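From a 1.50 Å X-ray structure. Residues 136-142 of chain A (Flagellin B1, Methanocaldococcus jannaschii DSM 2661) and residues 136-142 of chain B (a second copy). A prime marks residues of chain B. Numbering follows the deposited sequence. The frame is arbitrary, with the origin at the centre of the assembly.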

# COMPACT_ATOMS: atom_id res chain seq x y z
N SER A 136 7.00 -8.98 -8.37
CA SER A 136 5.78 -8.12 -8.30
C SER A 136 5.62 -7.41 -6.96
O SER A 136 5.84 -8.02 -5.93
CB SER A 136 4.56 -8.99 -8.49
OG SER A 136 4.45 -9.52 -9.78
N GLU A 137 5.14 -6.18 -6.99
CA GLU A 137 4.86 -5.38 -5.79
C GLU A 137 3.37 -5.53 -5.42
O GLU A 137 2.51 -5.29 -6.25
CB GLU A 137 5.11 -3.91 -6.05
CG GLU A 137 6.48 -3.55 -6.61
CD GLU A 137 7.58 -3.80 -5.63
OE1 GLU A 137 8.76 -3.56 -6.02
OE2 GLU A 137 7.30 -4.14 -4.46
N VAL A 138 3.11 -5.88 -4.16
CA VAL A 138 1.74 -5.92 -3.64
C VAL A 138 1.70 -5.08 -2.38
O VAL A 138 2.53 -5.25 -1.48
CB VAL A 138 1.30 -7.36 -3.38
CG1 VAL A 138 -0.10 -7.37 -2.77
CG2 VAL A 138 1.34 -8.18 -4.70
N SER A 139 0.74 -4.17 -2.32
CA SER A 139 0.62 -3.23 -1.22
C SER A 139 -0.83 -3.32 -0.75
O SER A 139 -1.75 -3.55 -1.52
CB SER A 139 0.89 -1.79 -1.70
OG SER A 139 2.10 -1.72 -2.34
N GLY A 140 -1.06 -3.18 0.54
CA GLY A 140 -2.43 -3.22 1.02
C GLY A 140 -2.61 -2.90 2.47
O GLY A 140 -1.65 -2.71 3.20
N GLN A 141 -3.88 -2.82 2.91
CA GLN A 141 -4.19 -2.61 4.29
C GLN A 141 -5.41 -3.45 4.62
O GLN A 141 -6.33 -3.57 3.80
CB GLN A 141 -4.53 -1.16 4.62
CG GLN A 141 -3.32 -0.24 4.43
CD GLN A 141 -3.55 1.18 4.92
OE1 GLN A 141 -4.59 1.51 5.46
NE2 GLN A 141 -2.55 2.04 4.74
N PHE A 142 -5.41 -4.00 5.83
CA PHE A 142 -6.61 -4.66 6.37
C PHE A 142 -7.21 -3.80 7.49
O PHE A 142 -6.57 -3.55 8.48
CB PHE A 142 -6.22 -6.02 6.97
CG PHE A 142 -7.37 -6.81 7.48
CD1 PHE A 142 -8.47 -7.15 6.66
CD2 PHE A 142 -7.34 -7.26 8.77
CE1 PHE A 142 -9.51 -7.88 7.18
CE2 PHE A 142 -8.37 -8.01 9.30
CZ PHE A 142 -9.47 -8.29 8.52
N SER B 136 -0.80 7.50 11.50
CA SER B 136 -1.67 7.07 10.46
C SER B 136 -0.88 6.23 9.41
O SER B 136 0.17 6.64 8.88
CB SER B 136 -2.27 8.23 9.72
OG SER B 136 -3.30 8.87 10.47
N GLU B 137 -1.47 5.11 9.00
CA GLU B 137 -0.86 4.25 7.97
C GLU B 137 -1.32 4.70 6.58
O GLU B 137 -2.51 4.79 6.29
CB GLU B 137 -1.33 2.80 8.11
CG GLU B 137 -0.99 2.18 9.42
CD GLU B 137 0.45 1.86 9.60
OE1 GLU B 137 1.32 2.28 8.79
OE2 GLU B 137 0.75 1.19 10.62
N VAL B 138 -0.34 4.92 5.70
CA VAL B 138 -0.59 5.22 4.31
C VAL B 138 0.16 4.27 3.40
O VAL B 138 1.36 4.06 3.61
CB VAL B 138 -0.14 6.69 3.94
CG1 VAL B 138 -0.55 6.99 2.50
CG2 VAL B 138 -0.92 7.67 4.84
N SER B 139 -0.54 3.68 2.43
CA SER B 139 0.03 2.65 1.52
C SER B 139 -0.35 3.02 0.10
O SER B 139 -1.41 3.60 -0.17
CB SER B 139 -0.55 1.26 1.85
OG SER B 139 -0.31 0.97 3.19
N GLY B 140 0.52 2.77 -0.85
CA GLY B 140 0.18 3.11 -2.25
C GLY B 140 1.19 2.66 -3.27
O GLY B 140 2.26 2.17 -2.91
N GLN B 141 0.88 2.85 -4.56
CA GLN B 141 1.78 2.54 -5.63
C GLN B 141 1.54 3.63 -6.70
O GLN B 141 0.42 4.13 -6.86
CB GLN B 141 1.53 1.16 -6.27
CG GLN B 141 1.81 0.02 -5.24
CD GLN B 141 1.74 -1.35 -5.91
OE1 GLN B 141 1.60 -1.46 -7.12
NE2 GLN B 141 1.93 -2.42 -5.11
N PHE B 142 2.64 4.00 -7.37
CA PHE B 142 2.60 4.87 -8.58
C PHE B 142 2.94 4.05 -9.79
O PHE B 142 4.06 3.57 -9.93
CB PHE B 142 3.58 6.01 -8.41
CG PHE B 142 3.48 7.04 -9.55
CD1 PHE B 142 2.28 7.61 -9.85
CD2 PHE B 142 4.62 7.44 -10.24
CE1 PHE B 142 2.18 8.55 -10.86
CE2 PHE B 142 4.51 8.41 -11.23
CZ PHE B 142 3.30 8.96 -11.53
O HOH W 1 2.06 -3.86 -8.50
O HOH W 2 -4.93 3.90 6.91

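Two copies of the same β-strand, residues 137-142 of each chain, lie face to face and run roughly antiparallel, with 151° between their N-to-C directions and a closest approach of 6.2 Å between their axes. That spacing is too wide for the backbones to bond to each other as neighbours in a sheet would; every direct hydrogen bond across the contact uses a side chain. The register centres on Ser139 and Gly140: the CA of Ser139 lies 6.4 Å from the CA of Gly140′, and the CA of Gly140 lies 6.4 Å from the CA of Ser139′. Strand alternation sends Glu137, Ser139 and Gln141 toward the partner and Val138 away, and the same holds in chain B.

Gln141 and Gln141′ cover the most surface and do most of the bonding. Each reaches across with chi1 near m and chi2 near t, an extended arm that sets its amide against the start of the opposite strand. The two amide hydrogens of Gln141′ NE2 are both used: one goes to Ser139 OG at 2.9 Å, the other to the backbone Glu137 O at 3.1 Å, with N-H...acceptor angles of 168° and 166°. In the reciprocal pair, Gln141 NE2 donates to Ser139′ OG at 2.9 Å and to Glu137′ O at 3.2 Å. The backbone Ser139 N also lies 3.5 Å from Gln141′ NE2, but both are donors and no bond forms.

The other end of each amide is served by water. Water 1 donates to Gln141′ OE1 at 2.8 Å and to Glu137 O at 2.7 Å; water 2 does the same for Gln141 OE1 at 2.8 Å and Glu137′ O at 2.7 Å. Each Glu137 carbonyl therefore accepts from both the glutamine NE2 and the water, closing a small ring that runs through the amide's nitrogen, carbon and oxygen, the water and the carbonyl oxygen.

Ser139 and Ser139′ come next in covered area. With chi1 near m, each hydroxyl accepts from the opposing glutamine and has a further hydrogen bond elsewhere in the structure. Gly140 and Gly140′ have no side chain, and a CB there would point away from the partner; the approach of Ser139 OG to Gly140′ O, 3.9 Å, is contact without a hydrogen bond. Glu137 starts toward the partner, its CB 3.6 Å from Gln141′ NE2, but its carboxylate leads away, so its part in the direct bonding is played by the main-chain oxygen. Together the stretches bury 312 Å², a compact contact built on polar groups.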